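PDB 5C2I: Alr1585 protein from Nostoc sp., which is a haem-containing DyP-type (dye-decolorizing) peroxidase, which probably uses hydrogen peroxide to oxidise dyes and other substrates. Local coordinates for residues N25-L30 against T246-G251; N33-G37 against F210-D214. The protein carries 1 engineered substitution. All coordinates share one frame; numbering follows the deposited sequence.

Interaction 1 (N25-L30 against T246-G251); sequences NLLNDL and TKDSYG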
loop_
_atom_site.group_PDB
_atom_site.type_symbol
_atom_site.label_atom_id
_atom_site.label_comp_id
_atom_site.label_asym_id
_atom_site.label_seq_id
_atom_site.Cartn_x
_atom_site.Cartn_y
_atom_site.Cartn_z
ATOM N N ASN A 25 -39.076 -8.943 -17.348
ATOM C CA ASN A 25 -39.755 -9.553 -16.187
ATOM C C ASN A 25 -38.902 -10.680 -15.613
ATOM O O ASN A 25 -38.834 -10.900 -14.392
ATOM C CB ASN A 25 -41.157 -10.065 -16.565
ATOM C CG ASN A 25 -42.129 -8.921 -16.813
ATOM O OD1 ASN A 25 -41.904 -7.808 -16.356
ATOM N ND2 ASN A 25 -43.177 -9.180 -17.554
ATOM N N LEU A 26 -38.219 -11.368 -16.499
ATOM C CA LEU A 26 -37.334 -12.421 -16.063
ATOM C C LEU A 26 -36.287 -11.880 -15.122
ATOM O O LEU A 26 -36.071 -12.437 -14.039
ATOM C CB LEU A 26 -36.687 -13.069 -17.266
ATOM C CG LEU A 26 -35.672 -14.205 -16.877
ATOM C CD1 LEU A 26 -35.781 -15.320 -17.895
ATOM C CD2 LEU A 26 -34.303 -13.647 -16.910
ATOM N N LEU A 27 -35.639 -10.778 -15.520
ATOM C CA LEU A 27 -34.557 -10.225 -14.712
ATOM C C LEU A 27 -35.056 -9.700 -13.344
ATOM O O LEU A 27 -34.307 -9.645 -12.382
ATOM C CB LEU A 27 -33.836 -9.096 -15.461
ATOM C CG LEU A 27 -33.051 -9.502 -16.712
ATOM C CD1 LEU A 27 -32.424 -8.282 -17.388
ATOM C CD2 LEU A 27 -31.979 -10.535 -16.387
ATOM N N ASN A 28 -36.311 -9.265 -13.282
ATOM C CA ASN A 28 -36.887 -8.765 -12.057
ATOM C C ASN A 28 -37.147 -9.844 -11.029
ATOM O O ASN A 28 -37.057 -9.589 -9.852
ATOM C CB ASN A 28 -38.231 -8.066 -12.350
ATOM C CG ASN A 28 -38.678 -7.200 -11.186
ATOM O OD1 ASN A 28 -37.915 -6.378 -10.667
ATOM N ND2 ASN A 28 -39.901 -7.446 -10.699
ATOM N N ASP A 29 -37.465 -11.053 -11.473
ATOM C CA ASP A 29 -37.838 -12.161 -10.563
ATOM C C ASP A 29 -36.772 -13.210 -10.383
ATOM O O ASP A 29 -36.933 -14.153 -9.550
ATOM C CB ASP A 29 -39.152 -12.837 -11.027
ATOM C CG ASP A 29 -39.919 -13.504 -9.864
ATOM O OD1 ASP A 29 -39.807 -12.992 -8.732
ATOM O OD2 ASP A 29 -40.697 -14.476 -10.115
ATOM N N LEU A 30 -35.685 -13.084 -11.141
ATOM C CA LEU A 30 -34.541 -14.027 -11.047
ATOM C C LEU A 30 -33.567 -13.476 -10.036
ATOM O O LEU A 30 -33.249 -12.265 -10.060
ATOM C CB LEU A 30 -33.835 -14.125 -12.403
ATOM C CG LEU A 30 -32.542 -14.948 -12.485
ATOM C CD1 LEU A 30 -32.867 -16.436 -12.303
ATOM C CD2 LEU A 30 -31.851 -14.733 -13.808
ATOM N N THR A 246 -45.016 -15.320 -11.527
ATOM C CA THR A 246 -45.025 -14.370 -12.667
ATOM C C THR A 246 -45.013 -15.221 -13.893
ATOM O O THR A 246 -44.902 -16.467 -13.803
ATOM C CB THR A 246 -43.840 -13.367 -12.713
ATOM O OG1 THR A 246 -42.631 -14.012 -13.148
ATOM C CG2 THR A 246 -43.596 -12.708 -11.340
ATOM N N LYS A 247 -45.178 -14.572 -15.050
ATOM C CA LYS A 247 -45.159 -15.308 -16.309
ATOM C C LYS A 247 -43.712 -15.764 -16.619
ATOM O O LYS A 247 -43.500 -16.637 -17.449
ATOM C CB LYS A 247 -45.697 -14.459 -17.468
ATOM C CG LYS A 247 -47.135 -13.988 -17.345
ATOM C CD LYS A 247 -48.079 -15.147 -17.245
ATOM C CE LYS A 247 -49.500 -14.615 -17.356
ATOM N NZ LYS A 247 -50.426 -15.407 -16.515
ATOM N N ASP A 248 -42.742 -15.151 -15.949
ATOM C CA ASP A 248 -41.356 -15.339 -16.254
ATOM C C ASP A 248 -40.539 -15.532 -14.985
ATOM O O ASP A 248 -39.563 -14.849 -14.779
ATOM C CB ASP A 248 -40.898 -14.096 -17.057
ATOM C CG ASP A 248 -41.268 -14.177 -18.518
ATOM O OD1 ASP A 248 -41.355 -15.305 -19.059
ATOM O OD2 ASP A 248 -41.409 -13.126 -19.142
ATOM N N SER A 249 -40.938 -16.483 -14.154
ATOM C CA SER A 249 -40.249 -16.790 -12.883
ATOM C C SER A 249 -39.276 -17.942 -13.028
ATOM O O SER A 249 -39.692 -19.098 -13.263
ATOM C CB SER A 249 -41.282 -17.186 -11.827
ATOM O OG SER A 249 -42.107 -16.078 -11.498
ATOM N N TYR A 250 -37.981 -17.638 -12.889
ATOM C CA TYR A 250 -36.933 -18.620 -13.133
ATOM C C TYR A 250 -36.000 -18.736 -11.965
ATOM O O TYR A 250 -35.892 -17.800 -11.137
ATOM C CB TYR A 250 -36.119 -18.246 -14.390
ATOM C CG TYR A 250 -36.879 -18.498 -15.652
ATOM C CD1 TYR A 250 -37.840 -17.608 -16.101
ATOM C CD2 TYR A 250 -36.678 -19.676 -16.379
ATOM C CE1 TYR A 250 -38.588 -17.861 -17.244
ATOM C CE2 TYR A 250 -37.436 -19.929 -17.513
ATOM C CZ TYR A 250 -38.377 -19.030 -17.941
ATOM O OH TYR A 250 -39.126 -19.298 -19.071
ATOM N N GLY A 251 -35.320 -19.885 -11.932
ATOM C CA GLY A 251 -34.294 -20.181 -10.961
ATOM C C GLY A 251 -33.162 -20.969 -11.631
ATOM O O GLY A 251 -33.111 -21.083 -12.873
HETATM O O HOH W 1 -37.292 -14.796 -13.326
HETATM O O HOH W 2 -39.188 -11.815 -19.141
#
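The carboxylate of Asp29 and the hydroxyl of Ser249 make the one direct hydrogen bond between helix 24-29 and the loop leading into strand 250-261 of the second antiparallel sheet. Ser249 OG donates to Asp29 OD2 over a short 2.5 Å, nearly in line with the C-O bond. OG is also an acceptor: Thr246 OG1 donates to it at 2.7 Å, and so does Thr246 N. Thr246 OG1 sits between its backbone N and carbonyl carbon (chi1 75°). From there it also accepts from Asp248 N, closing an ST turn. Ser462 OG bonds to Asp29 OD2 as well, which brings in helix 461-465.

Two waters bridge the segments. Water 1 links backbone to backbone: it donates to Leu26 O at 2.8 Å and to Asp248 O at 2.7 Å, and accepts from Tyr250 N. Water 2 accepts from Leu26 N and donates to the carboxylate through Asp248 OD2 at 2.6 Å. A CA-H...O contact runs from Leu26 CA to Asp248 O, 3.5 Å away and nearly straight.

Side-chain packing adds to this. Leu26 CD1 meets the Tyr250 ring obliquely, 3.6 Å from CD1 of that ring. Leu30 CD1 lies 4.3 Å from Tyr250 CB.

With an alanine in place of Ser249, Asp29 OD2 would probably lose this donor and Thr246 N and OG1 their shared acceptor, leaving the turn less firmly tied. Asp29 is buried, and the Ser249 and Ser462 hydroxyls probably help stabilise a negative charge on it. Helix 24-29 is thus joined to the turn by hydroxyl-carboxylate bonds, bridging water and leucine-tyrosine packing.

Interaction 2 (N33-G37 against F210-D214); sequences NILKG and FMKRD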
loop_
_atom_site.group_PDB
_atom_site.type_symbol
_atom_site.label_atom_id
_atom_site.label_comp_id
_atom_site.label_asym_id
_atom_site.label_seq_id
_atom_site.Cartn_x
_atom_site.Cartn_y
_atom_site.Cartn_z
ATOM N N ASN A 33 -26.340 -13.140 -9.200
ATOM C CA ASN A 33 -25.192 -14.050 -9.076
ATOM C C ASN A 33 -25.277 -15.278 -9.967
ATOM O O ASN A 33 -24.357 -16.103 -9.965
ATOM C CB ASN A 33 -24.984 -14.474 -7.605
ATOM C CG ASN A 33 -23.591 -15.001 -7.310
ATOM O OD1 ASN A 33 -22.587 -14.526 -7.851
ATOM N ND2 ASN A 33 -23.525 -15.970 -6.403
ATOM N N ILE A 34 -26.318 -15.372 -10.778
ATOM C CA ILE A 34 -26.506 -16.523 -11.632
ATOM C C ILE A 34 -26.022 -16.187 -13.063
ATOM O O ILE A 34 -25.020 -16.712 -13.490
ATOM C CB ILE A 34 -27.965 -16.998 -11.601
ATOM C CG1 ILE A 34 -28.325 -17.470 -10.162
ATOM C CG2 ILE A 34 -28.187 -18.157 -12.564
ATOM C CD1 ILE A 34 -29.840 -17.641 -9.911
ATOM N N LEU A 35 -26.710 -15.258 -13.745
ATOM C CA LEU A 35 -26.293 -14.821 -15.070
ATOM C C LEU A 35 -24.982 -14.043 -15.075
ATOM O O LEU A 35 -24.253 -14.074 -16.080
ATOM C CB LEU A 35 -27.379 -14.004 -15.746
ATOM C CG LEU A 35 -28.707 -14.727 -15.935
ATOM C CD1 LEU A 35 -29.697 -13.812 -16.631
ATOM C CD2 LEU A 35 -28.553 -16.048 -16.684
ATOM N N LYS A 36 -24.711 -13.340 -13.972
ATOM C CA LYS A 36 -23.463 -12.614 -13.796
ATOM C C LYS A 36 -23.117 -12.658 -12.334
ATOM O O LYS A 36 -23.966 -12.444 -11.466
ATOM C CB LYS A 36 -23.620 -11.146 -14.272
ATOM C CG LYS A 36 -22.367 -10.272 -14.104
ATOM C CD LYS A 36 -22.435 -9.053 -15.026
ATOM C CE LYS A 36 -21.372 -8.007 -14.677
ATOM N NZ LYS A 36 -20.021 -8.654 -14.716
ATOM N N GLY A 37 -21.856 -12.918 -12.039
ATOM C CA GLY A 37 -21.381 -13.005 -10.649
ATOM C C GLY A 37 -21.557 -11.712 -9.871
ATOM O O GLY A 37 -21.484 -10.624 -10.437
ATOM N N PHE A 210 -23.781 -14.534 -20.578
ATOM C CA PHE A 210 -25.212 -14.273 -20.783
ATOM C C PHE A 210 -25.570 -12.803 -20.912
ATOM O O PHE A 210 -26.371 -12.447 -21.747
ATOM C CB PHE A 210 -26.011 -14.853 -19.597
ATOM C CG PHE A 210 -25.742 -16.304 -19.360
ATOM C CD1 PHE A 210 -26.344 -17.270 -20.147
ATOM C CD2 PHE A 210 -24.875 -16.708 -18.375
ATOM C CE1 PHE A 210 -26.068 -18.615 -19.943
ATOM C CE2 PHE A 210 -24.594 -18.050 -18.179
ATOM C CZ PHE A 210 -25.226 -18.980 -18.950
ATOM N N MET A 211 -24.948 -11.963 -20.105
ATOM C CA MET A 211 -25.274 -10.547 -20.060
ATOM C C MET A 211 -24.391 -9.735 -21.003
ATOM O O MET A 211 -23.168 -10.006 -21.111
ATOM C CB MET A 211 -25.148 -10.012 -18.617
ATOM C CG MET A 211 -25.932 -10.760 -17.560
ATOM S SD MET A 211 -27.693 -10.825 -17.930
ATOM C CE MET A 211 -28.129 -9.121 -17.878
ATOM N N LYS A 212 -25.002 -8.764 -21.652
ATOM C CA LYS A 212 -24.306 -7.873 -22.609
ATOM C C LYS A 212 -22.972 -7.323 -22.082
ATOM O O LYS A 212 -21.973 -7.305 -22.823
ATOM C CB LYS A 212 -25.192 -6.715 -23.055
ATOM C CG LYS A 212 -24.510 -5.791 -24.092
ATOM C CD LYS A 212 -25.448 -4.746 -24.668
ATOM C CE LYS A 212 -24.695 -3.859 -25.635
ATOM N NZ LYS A 212 -25.584 -2.871 -26.261
ATOM N N ARG A 213 -22.945 -6.860 -20.840
ATOM C CA ARG A 213 -21.734 -6.216 -20.312
ATOM C C ARG A 213 -20.573 -7.205 -20.369
ATOM O O ARG A 213 -19.436 -6.834 -20.734
ATOM C CB ARG A 213 -21.922 -5.740 -18.866
ATOM C CG ARG A 213 -22.919 -4.603 -18.737
ATOM C CD ARG A 213 -22.267 -3.261 -18.725
ATOM N NE ARG A 213 -21.060 -3.209 -17.902
ATOM C CZ ARG A 213 -20.187 -2.202 -17.952
ATOM N NH1 ARG A 213 -20.414 -1.144 -18.740
ATOM N NH2 ARG A 213 -19.085 -2.257 -17.215
ATOM N N ASP A 214 -20.857 -8.468 -20.057
ATOM C CA ASP A 214 -19.834 -9.509 -20.153
ATOM C C ASP A 214 -19.500 -9.882 -21.573
ATOM O O ASP A 214 -18.313 -10.073 -21.914
ATOM C CB ASP A 214 -20.289 -10.781 -19.402
ATOM C CG ASP A 214 -20.328 -10.609 -17.874
ATOM O OD1 ASP A 214 -19.621 -9.747 -17.327
ATOM O OD2 ASP A 214 -21.071 -11.362 -17.213
HETATM O O HOH W 3 -22.992 -12.989 -18.126
#
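Asp214 OD1 is gripped by two cationic side chains. Lys36 NZ donates to it at 2.9 Å in a salt bridge, and Arg217, one turn further along helix 212-221, pairs with the same oxygen. The ammonium comes in on the syn side of the carboxylate, 16° out of its plane. The lysine chain runs extended until its last torsion, where a bend (chi4 56°) swings NZ round to OD1. On the way its CG passes Asp214 OD2 at 3.5 Å, and its CB rests against Met211 CG.

The other carboxylate oxygen works through water 3. This water donates to Asp214 OD2 at 2.7 Å. It donates also to Leu35 O at 2.6 Å and accepts from Met211 N. It therefore ties the loop carbonyl to the N-cap residue of the helix and to an acid in the first turn.

Leu35 supplies the apolar half. Its two methyls part: CD2 lies over one face of the Phe210 ring in a CH-pi contact, 4.3 Å from the ring centroid and 25° off the normal. CD1 meets Met211 SD at 3.8 Å. The Met211 chain is bent at chi2 and chi3, which folds its sulfur back against the leucine. Phe210 CD2 also comes within 3.5 Å of Leu35 O. Leu234 and Leu30 touch Leu35 as well, and Ile237 packs on Phe210. The Phe210 side chain lies about 12 Å from the bound haem.

The loop 33-37, which leads to strand 42-50, is thus fixed to the N-terminal end of helix 212-221 by charge on one flank and by leucine packing on the other. The negative Asp214 in the first turn is likely to suit the helix dipole. Its two basic partners, with water 3, probably stabilise its charge in a buried place.

How the interactions relate
After the short helix 4-8 the chain forms helix 24-29, then the loop 33-37 that leads to strand 42-50. Interaction 2 closes the inner loop, when the chain returns at 210-214 after the first antiparallel sheet. Interaction 1 closes the outer one, at 246-251, so the smaller loop lies wholly within the larger and the two do not cross. Their centres are about 15 Å apart, and they meet at Leu35, whose CD1 packs on Leu30 CD2 at 3.7 Å and on Leu27. Together they bind helix 24-29 and the loop after it to helix 212-221 and to strand 250-261 of the second sheet.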